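PDB 4HCW: thiaminase-I from Naegleria gruberi, which is a thiaminase family protein with a two-lobed alpha/beta fold resembling that of periplasmic binding proteins. Local coordinates for residues Asn31-Val36 against Leu293-Leu298; Ser67-Phe72 against Tyr259-Val264; Pro115-Ser120 against Gly299-Ala304. All coordinates share one frame; numbering follows the deposited sequence.

Contact 1. Residues Asn31-Val36 against Leu293-Leu298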
loop_
_atom_site.group_PDB
_atom_site.type_symbol
_atom_site.label_atom_id
_atom_site.label_comp_id
_atom_site.label_asym_id
_atom_site.label_seq_id
_atom_site.Cartn_x
_atom_site.Cartn_y
_atom_site.Cartn_z
ATOM N N ASN A 31 9.832 2.591 14.604
ATOM C CA ASN A 31 10.791 3.027 15.610
ATOM C C ASN A 31 12.156 2.377 15.413
ATOM O O ASN A 31 13.191 3.007 15.634
ATOM C CB ASN A 31 10.268 2.745 17.019
ATOM C CG ASN A 31 9.100 3.635 17.395
ATOM O OD1 ASN A 31 8.956 4.742 16.876
ATOM N ND2 ASN A 31 8.259 3.154 18.306
ATOM N N LEU A 32 12.152 1.114 14.996
ATOM C CA LEU A 32 13.392 0.398 14.725
ATOM C C LEU A 32 14.129 1.025 13.547
ATOM O O LEU A 32 15.351 1.161 13.571
ATOM C CB LEU A 32 13.116 -1.081 14.446
ATOM C CG LEU A 32 12.524 -1.898 15.596
ATOM C CD1 LEU A 32 12.433 -3.368 15.217
ATOM C CD2 LEU A 32 13.344 -1.713 16.865
ATOM N N ILE A 33 13.377 1.409 12.521
ATOM C CA ILE A 33 13.954 2.044 11.342
ATOM C C ILE A 33 14.454 3.451 11.662
ATOM O O ILE A 33 15.528 3.853 11.214
ATOM C CB ILE A 33 12.941 2.101 10.181
ATOM C CG1 ILE A 33 12.557 0.686 9.745
ATOM C CG2 ILE A 33 13.509 2.879 9.002
ATOM C CD1 ILE A 33 11.628 0.646 8.559
ATOM N N LYS A 34 13.675 4.186 12.449
ATOM C CA LYS A 34 14.036 5.544 12.844
ATOM C C LYS A 34 15.359 5.595 13.604
ATOM O O LYS A 34 16.127 6.546 13.463
ATOM C CB LYS A 34 12.923 6.169 13.688
ATOM C CG LYS A 34 12.128 7.248 12.968
ATOM C CD LYS A 34 10.867 7.614 13.736
ATOM C CE LYS A 34 11.182 8.061 15.155
ATOM N NZ LYS A 34 9.941 8.347 15.929
ATOM N N ASP A 35 15.627 4.565 14.401
ATOM C CA ASP A 35 16.846 4.516 15.203
ATOM C C ASP A 35 18.077 4.157 14.370
ATOM O O ASP A 35 19.199 4.157 14.877
ATOM C CB ASP A 35 16.687 3.530 16.364
ATOM C CG ASP A 35 15.626 3.963 17.359
ATOM O OD1 ASP A 35 15.389 5.183 17.486
ATOM O OD2 ASP A 35 15.030 3.084 18.017
ATOM N N VAL A 36 17.861 3.855 13.093
ATOM C CA VAL A 36 18.945 3.479 12.191
ATOM C C VAL A 36 19.325 4.647 11.279
ATOM O O VAL A 36 20.483 4.795 10.886
ATOM C CB VAL A 36 18.555 2.248 11.339
ATOM C CG1 VAL A 36 19.622 1.938 10.302
ATOM C CG2 VAL A 36 18.314 1.043 12.233
ATOM N N LEU A 293 16.405 -2.157 4.538
ATOM C CA LEU A 293 15.736 -3.170 3.732
ATOM C C LEU A 293 15.537 -4.462 4.518
ATOM O O LEU A 293 14.472 -5.074 4.457
ATOM C CB LEU A 293 16.524 -3.450 2.450
ATOM C CG LEU A 293 16.632 -2.304 1.440
ATOM C CD1 LEU A 293 17.387 -2.753 0.197
ATOM C CD2 LEU A 293 15.254 -1.777 1.072
ATOM N N ASP A 294 16.565 -4.872 5.256
ATOM C CA ASP A 294 16.490 -6.089 6.057
ATOM C C ASP A 294 15.449 -5.961 7.166
ATOM O O ASP A 294 14.741 -6.917 7.477
ATOM C CB ASP A 294 17.858 -6.441 6.649
ATOM C CG ASP A 294 18.827 -6.971 5.607
ATOM O OD1 ASP A 294 18.369 -7.613 4.638
ATOM O OD2 ASP A 294 20.046 -6.747 5.757
ATOM N N LEU A 295 15.362 -4.772 7.754
ATOM C CA LEU A 295 14.373 -4.504 8.792
ATOM C C LEU A 295 12.963 -4.512 8.213
ATOM O O LEU A 295 12.023 -4.981 8.855
ATOM C CB LEU A 295 14.659 -3.170 9.482
ATOM C CG LEU A 295 15.841 -3.153 10.453
ATOM C CD1 LEU A 295 16.166 -1.731 10.868
ATOM C CD2 LEU A 295 15.542 -4.011 11.672
ATOM N N LEU A 296 12.823 -3.990 6.997
ATOM C CA LEU A 296 11.546 -4.025 6.292
ATOM C C LEU A 296 11.120 -5.464 6.039
ATOM O O LEU A 296 9.932 -5.785 6.066
ATOM C CB LEU A 296 11.639 -3.268 4.964
ATOM C CG LEU A 296 11.695 -1.742 5.032
ATOM C CD1 LEU A 296 11.906 -1.156 3.645
ATOM C CD2 LEU A 296 10.426 -1.191 5.659
ATOM N N GLY A 297 12.100 -6.330 5.799
ATOM C CA GLY A 297 11.841 -7.737 5.561
ATOM C C GLY A 297 11.292 -8.447 6.783
ATOM O O GLY A 297 10.581 -9.444 6.663
ATOM N N LEU A 298 11.619 -7.932 7.964
ATOM C CA LEU A 298 11.145 -8.525 9.209
ATOM C C LEU A 298 9.658 -8.256 9.414
ATOM O O LEU A 298 8.970 -9.004 10.108
ATOM C CB LEU A 298 11.946 -7.992 10.398
ATOM C CG LEU A 298 13.456 -8.237 10.363
ATOM C CD1 LEU A 298 14.124 -7.658 11.601
ATOM C CD2 LEU A 298 13.759 -9.722 10.228
#
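Ile-33, Val-36, Leu-295 and Leu-296 meet without any flat group among them, so aliphatic branches take the place of ring faces and edges; an aromatic ring, that of Tyr-117, borders the site, touched by Leu-296. Leu-295 makes the largest share of the contact: its CB points at helix 29-34, and its methyl CD1 lies 3.8 Å from Val-36 CG2, the two side chains meeting at a slant. The same CD1 comes within 4.0 Å of Leu-32 O, so the leucine tip rests partly on backbone. Ile-33 works along its longer branch. With CG1 anti to the carbonyl carbon (chi1 -63°) and CD1 extended beyond it (chi2 -177°), CD1 reaches Leu-296 CD2 at 3.6 Å, the side chains crossing at about a right angle. Ile-33 also touches Leu-17 and Val-292, and Val-36, in the turn after helix 29-34, touches Leu-291, which widens the apolar seam. Leucine, forked at its tip, and isoleucine, with one longer arm, can bridge segments whose nearest CA atoms, those of Ile-33 and Leu-295, are 7.0 Å apart. Between these two segments the joining is by dispersion and exclusion of water, with no directional polar bond to set the register.

Contact 2. Residues Ser67-Phe72 against Tyr259-Val264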
loop_
_atom_site.group_PDB
_atom_site.type_symbol
_atom_site.label_atom_id
_atom_site.label_comp_id
_atom_site.label_asym_id
_atom_site.label_seq_id
_atom_site.Cartn_x
_atom_site.Cartn_y
_atom_site.Cartn_z
ATOM N N SER A 67 6.655 11.214 2.813
ATOM C CA SER A 67 6.198 9.989 2.173
ATOM C C SER A 67 4.676 9.936 2.199
ATOM O O SER A 67 4.064 9.969 3.266
ATOM C CB SER A 67 6.780 8.761 2.875
ATOM O OG SER A 67 6.371 7.566 2.231
ATOM N N THR A 68 4.068 9.862 1.020
ATOM C CA THR A 68 2.615 9.843 0.917
ATOM C C THR A 68 2.122 8.711 0.029
ATOM O O THR A 68 2.834 8.251 -0.863
ATOM C CB THR A 68 2.072 11.169 0.358
ATOM O OG1 THR A 68 0.661 11.052 0.132
ATOM C CG2 THR A 68 2.759 11.513 -0.956
ATOM N N ASP A 69 0.898 8.262 0.284
ATOM C CA ASP A 69 0.253 7.283 -0.577
ATOM C C ASP A 69 -0.004 7.942 -1.925
ATOM O O ASP A 69 -0.399 9.106 -1.989
ATOM C CB ASP A 69 -1.063 6.812 0.048
ATOM C CG ASP A 69 -1.618 5.562 -0.618
ATOM O OD1 ASP A 69 -1.409 5.377 -1.836
ATOM O OD2 ASP A 69 -2.271 4.761 0.084
ATOM N N SER A 70 0.225 7.198 -3.001
ATOM C CA SER A 70 0.039 7.732 -4.346
ATOM C C SER A 70 -1.439 7.918 -4.687
ATOM O O SER A 70 -1.776 8.485 -5.726
ATOM C CB SER A 70 0.718 6.832 -5.381
ATOM O OG SER A 70 0.248 5.499 -5.284
ATOM N N ILE A 71 -2.313 7.447 -3.802
ATOM C CA ILE A 71 -3.753 7.587 -3.996
ATOM C C ILE A 71 -4.178 9.052 -3.892
ATOM O O ILE A 71 -5.223 9.444 -4.410
ATOM C CB ILE A 71 -4.550 6.728 -2.982
ATOM C CG1 ILE A 71 -5.997 6.540 -3.446
ATOM C CG2 ILE A 71 -4.492 7.336 -1.586
ATOM C CD1 ILE A 71 -6.814 5.648 -2.541
ATOM N N PHE A 72 -3.355 9.858 -3.231
ATOM C CA PHE A 72 -3.642 11.279 -3.068
ATOM C C PHE A 72 -2.603 12.130 -3.784
ATOM O O PHE A 72 -2.557 13.345 -3.605
ATOM C CB PHE A 72 -3.681 11.650 -1.585
ATOM C CG PHE A 72 -4.778 10.970 -0.819
ATOM C CD1 PHE A 72 -5.998 10.704 -1.419
ATOM C CD2 PHE A 72 -4.587 10.591 0.498
ATOM C CE1 PHE A 72 -7.009 10.077 -0.716
ATOM C CE2 PHE A 72 -5.593 9.964 1.206
ATOM C CZ PHE A 72 -6.805 9.707 0.598
ATOM N N TYR A 259 -5.169 -4.591 -8.109
ATOM C CA TYR A 259 -4.820 -3.242 -7.677
ATOM C C TYR A 259 -3.755 -3.261 -6.585
ATOM O O TYR A 259 -3.791 -4.100 -5.687
ATOM C CB TYR A 259 -6.062 -2.500 -7.178
ATOM C CG TYR A 259 -6.887 -1.866 -8.276
ATOM C CD1 TYR A 259 -7.686 -2.639 -9.106
ATOM C CD2 TYR A 259 -6.869 -0.492 -8.476
ATOM C CE1 TYR A 259 -8.442 -2.062 -10.111
ATOM C CE2 TYR A 259 -7.623 0.094 -9.475
ATOM C CZ TYR A 259 -8.407 -0.695 -10.290
ATOM O OH TYR A 259 -9.157 -0.114 -11.287
ATOM N N VAL A 260 -2.807 -2.333 -6.673
ATOM C CA VAL A 260 -1.785 -2.185 -5.641
ATOM C C VAL A 260 -1.696 -0.744 -5.156
ATOM O O VAL A 260 -2.126 0.185 -5.843
ATOM C CB VAL A 260 -0.387 -2.619 -6.137
ATOM C CG1 VAL A 260 -0.424 -4.036 -6.693
ATOM C CG2 VAL A 260 0.141 -1.637 -7.174
ATOM N N TYR A 261 -1.139 -0.565 -3.963
ATOM C CA TYR A 261 -0.886 0.761 -3.416
ATOM C C TYR A 261 0.616 1.013 -3.388
ATOM O O TYR A 261 1.399 0.097 -3.136
ATOM C CB TYR A 261 -1.451 0.880 -2.000
ATOM C CG TYR A 261 -2.929 0.580 -1.880
ATOM C CD1 TYR A 261 -3.881 1.545 -2.181
ATOM C CD2 TYR A 261 -3.371 -0.664 -1.448
ATOM C CE1 TYR A 261 -5.232 1.276 -2.066
ATOM C CE2 TYR A 261 -4.721 -0.942 -1.331
ATOM C CZ TYR A 261 -5.647 0.031 -1.641
ATOM O OH TYR A 261 -6.991 -0.241 -1.525
ATOM N N THR A 262 1.021 2.251 -3.648
ATOM C CA THR A 262 2.433 2.613 -3.581
ATOM C C THR A 262 2.651 3.865 -2.742
ATOM O O THR A 262 2.026 4.899 -2.976
ATOM C CB THR A 262 3.040 2.849 -4.980
ATOM O OG1 THR A 262 2.382 3.955 -5.610
ATOM C CG2 THR A 262 2.898 1.609 -5.850
ATOM N N ASP A 263 3.539 3.763 -1.758
ATOM C CA ASP A 263 3.938 4.918 -0.966
ATOM C C ASP A 263 5.119 5.599 -1.642
ATOM O O ASP A 263 6.086 4.943 -2.031
ATOM C CB ASP A 263 4.298 4.499 0.458
ATOM C CG ASP A 263 3.106 3.962 1.223
ATOM O OD1 ASP A 263 1.993 4.499 1.041
ATOM O OD2 ASP A 263 3.278 3.002 2.004
ATOM N N VAL A 264 5.038 6.918 -1.785
ATOM C CA VAL A 264 6.027 7.659 -2.556
ATOM C C VAL A 264 6.700 8.773 -1.755
ATOM O O VAL A 264 6.030 9.608 -1.146
ATOM C CB VAL A 264 5.395 8.257 -3.831
ATOM C CG1 VAL A 264 6.361 9.203 -4.516
ATOM C CG2 VAL A 264 4.963 7.147 -4.780
#
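Thr-262 OG1 is gripped by two hydroxyls: Ser-70 OG, 2.7 Å from Thr-262 OG1 across the contact, and Ser-104 OG from helix 99-105. Ser-70 and Thr-262 both place the hydroxyl between the backbone N and the carbonyl carbon (chi1 56° and 63°), which turns the two oxygens to each other. Ser-70 N also donates to Thr-262 O at 2.9 Å, approaching nearly in line with the C=O bond, so one serine binds both backbone and side chain of the threonine. Farther along, Thr-68 and Val-264 form an antiparallel hydrogen-bonded pair, with Val-264 N to Thr-68 O at 2.7 Å and a reciprocal bond from Thr-68 N. Between these lies the non-hydrogen-bonded pair Asp-69 and Asp-263, whose carboxylates have perpendicular planes and put Asp-69 OD2 4.4 Å from Asp-263 OD1. Asp-69 suits the strand end: OD1 accepts from Ile-71 N at 3.0 Å, from above the carboxylate plane, making an Asx turn, while OD2 bonds Tyr-54 OH. Its carbonyl O receives Thr-68 OG1 and Phe-72 N from opposite faces, just where Phe-72 stands at the N-cap of helix 73-77. Small hydroxyl residues and an aspartate therefore satisfy buried polar groups at the point where strand 65-69 leaves the sheet, and they carry its bonding to strand 260-267 one residue into the turn.

Contact 3. Residues Pro115-Ser120 against Gly299-Ala304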
loop_
_atom_site.group_PDB
_atom_site.type_symbol
_atom_site.label_atom_id
_atom_site.label_comp_id
_atom_site.label_asym_id
_atom_site.label_seq_id
_atom_site.Cartn_x
_atom_site.Cartn_y
_atom_site.Cartn_z
ATOM N N PRO A 115 9.383 6.293 -5.468
ATOM C CA PRO A 115 8.600 5.186 -4.910
ATOM C C PRO A 115 9.336 4.499 -3.763
ATOM O O PRO A 115 10.500 4.130 -3.917
ATOM C CB PRO A 115 8.461 4.230 -6.097
ATOM C CG PRO A 115 8.593 5.099 -7.297
ATOM C CD PRO A 115 9.600 6.139 -6.917
ATOM N N GLN A 116 8.662 4.334 -2.630
ATOM C CA GLN A 116 9.283 3.743 -1.449
ATOM C C GLN A 116 8.714 2.369 -1.115
ATOM O O GLN A 116 9.443 1.378 -1.079
ATOM C CB GLN A 116 9.137 4.670 -0.241
ATOM C CG GLN A 116 9.695 4.089 1.048
ATOM C CD GLN A 116 9.640 5.065 2.205
ATOM O OE1 GLN A 116 8.959 6.089 2.139
ATOM N NE2 GLN A 116 10.361 4.754 3.276
ATOM N N TYR A 117 7.411 2.317 -0.867
ATOM C CA TYR A 117 6.760 1.076 -0.462
ATOM C C TYR A 117 5.768 0.583 -1.509
ATOM O O TYR A 117 5.174 1.374 -2.242
ATOM C CB TYR A 117 6.046 1.262 0.878
ATOM C CG TYR A 117 6.970 1.592 2.028
ATOM C CD1 TYR A 117 8.196 0.955 2.163
ATOM C CD2 TYR A 117 6.618 2.544 2.975
ATOM C CE1 TYR A 117 9.045 1.254 3.214
ATOM C CE2 TYR A 117 7.460 2.851 4.028
ATOM C CZ TYR A 117 8.671 2.202 4.143
ATOM O OH TYR A 117 9.513 2.505 5.190
ATOM N N LEU A 118 5.599 -0.733 -1.572
ATOM C CA LEU A 118 4.615 -1.348 -2.450
ATOM C C LEU A 118 3.641 -2.146 -1.595
ATOM O O LEU A 118 4.055 -2.966 -0.777
ATOM C CB LEU A 118 5.299 -2.263 -3.465
ATOM C CG LEU A 118 4.841 -2.150 -4.922
ATOM C CD1 LEU A 118 5.566 -3.167 -5.789
ATOM C CD2 LEU A 118 3.334 -2.314 -5.040
ATOM N N CYS A 119 2.348 -1.903 -1.781
ATOM C CA CYS A 119 1.337 -2.521 -0.933
ATOM C C CYS A 119 0.129 -2.986 -1.742
ATOM O O CYS A 119 -0.191 -2.404 -2.778
ATOM C CB CYS A 119 0.899 -1.535 0.152
ATOM S SG CYS A 119 0.186 -2.300 1.617
ATOM N N SER A 120 -0.534 -4.034 -1.261
ATOM C CA SER A 120 -1.717 -4.580 -1.923
ATOM C C SER A 120 -2.457 -5.563 -1.018
ATOM O O SER A 120 -1.895 -6.067 -0.047
ATOM C CB SER A 120 -1.331 -5.278 -3.230
ATOM O OG SER A 120 -2.455 -5.898 -3.829
ATOM N N GLY A 299 9.168 -7.182 8.803
ATOM C CA GLY A 299 7.769 -6.816 8.915
ATOM C C GLY A 299 6.987 -7.122 7.653
ATOM O O GLY A 299 5.836 -6.708 7.512
ATOM N N LEU A 300 7.622 -7.853 6.739
ATOM C CA LEU A 300 7.025 -8.210 5.452
ATOM C C LEU A 300 6.561 -6.990 4.663
ATOM O O LEU A 300 5.586 -7.057 3.913
ATOM C CB LEU A 300 5.875 -9.205 5.630
ATOM C CG LEU A 300 6.273 -10.618 6.052
ATOM C CD1 LEU A 300 5.059 -11.529 6.090
ATOM C CD2 LEU A 300 7.332 -11.175 5.114
ATOM N N THR A 301 7.260 -5.877 4.843
ATOM C CA THR A 301 6.977 -4.669 4.083
ATOM C C THR A 301 7.705 -4.754 2.748
ATOM O O THR A 301 8.859 -5.179 2.690
ATOM C CB THR A 301 7.421 -3.406 4.845
ATOM O OG1 THR A 301 6.809 -3.387 6.141
ATOM C CG2 THR A 301 7.027 -2.150 4.084
ATOM N N LEU A 302 7.028 -4.363 1.674
ATOM C CA LEU A 302 7.595 -4.487 0.340
ATOM C C LEU A 302 8.201 -3.178 -0.145
ATOM O O LEU A 302 7.533 -2.145 -0.149
ATOM C CB LEU A 302 6.526 -4.949 -0.652
ATOM C CG LEU A 302 5.604 -6.082 -0.201
ATOM C CD1 LEU A 302 4.599 -6.410 -1.292
ATOM C CD2 LEU A 302 6.407 -7.312 0.184
ATOM N N PRO A 303 9.480 -3.218 -0.549
ATOM C CA PRO A 303 10.105 -2.076 -1.223
ATOM C C PRO A 303 9.460 -1.871 -2.587
ATOM O O PRO A 303 8.868 -2.806 -3.128
ATOM C CB PRO A 303 11.560 -2.521 -1.386
ATOM C CG PRO A 303 11.761 -3.569 -0.342
ATOM C CD PRO A 303 10.451 -4.284 -0.258
ATOM N N ALA A 304 9.574 -0.668 -3.139
ATOM C CA ALA A 304 8.915 -0.347 -4.400
ATOM C C ALA A 304 9.802 -0.615 -5.614
ATOM O O ALA A 304 9.305 -0.821 -6.721
ATOM C CB ALA A 304 8.443 1.097 -4.394
#
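Tyr-117 and Thr-301 make the closely fitted part of this contact, together with Leu-118 and Leu-302. Thr-301 CG2 sits over one face of the Tyr-117 ring, 4.2 Å from its centroid, a CH-pi contact; on the opposite face lies Gln-116 CG, 3.5 Å above the plane. The threonine methyl is placed for this by standing anti to its backbone N. Leu-302 O lies at the ring edge near its plane, and the same oxygen accepts from Leu-118 N at 2.8 Å through a nearly straight bond (165°), the donor lying above the carbonyl plane. Leu-118 and Leu-302 pack through their CB atoms, 4.1 Å apart; Phe-100 and Val-101 cover Leu-118, and Tyr-319 and Leu-322 cover Leu-302. All the touching residues are buried, and the looseness lies in the bonding near Ala-304: Ala-304 N to Gln-116 O is 2.9 Å long but bent to 126°, a weak bond. Packing there is still close. Ala-304 is the residue most covered by the other segment, and its CB, a lone methyl suited to this tight spot, lies 3.6 Å from Pro-115 CB. Pro-303, lacking an N-H, suits a non-hydrogen-bonded position opposite Tyr-117. Gln-116 and Tyr-117 form a classic beta bulge against Asp-263. One straight backbone bond and one weak one tie strand 302-303 only lightly to strand 110-125, so apolar and CH-pi packing probably contribute much of the hold.

Contacts 2 and 3 belong to the core, their centres 6 and 7 Å from the centre of the chain, whereas contact 1, at 17 Å, is partly buried and nearer the surface. The chemistry follows: contact 1 is aliphatic, between helix 29-34 with the turn after it and helix 290-298, while the sheet contacts rely on backbone bonds, helped in contact 2 by a hydroxyl pair, with two carboxylates close by, and in contact 3 by apolar groups. Strands 260-267 and 110-125 are neighbours, which places contacts 2 and 3 in one mixed sheet. Helix 290-298 ends in a Schellman motif with Leu-300 at C-prime, leading straight from contact 1 into strand 302-303 of contact 3. Contacts 1 and 2 do not touch.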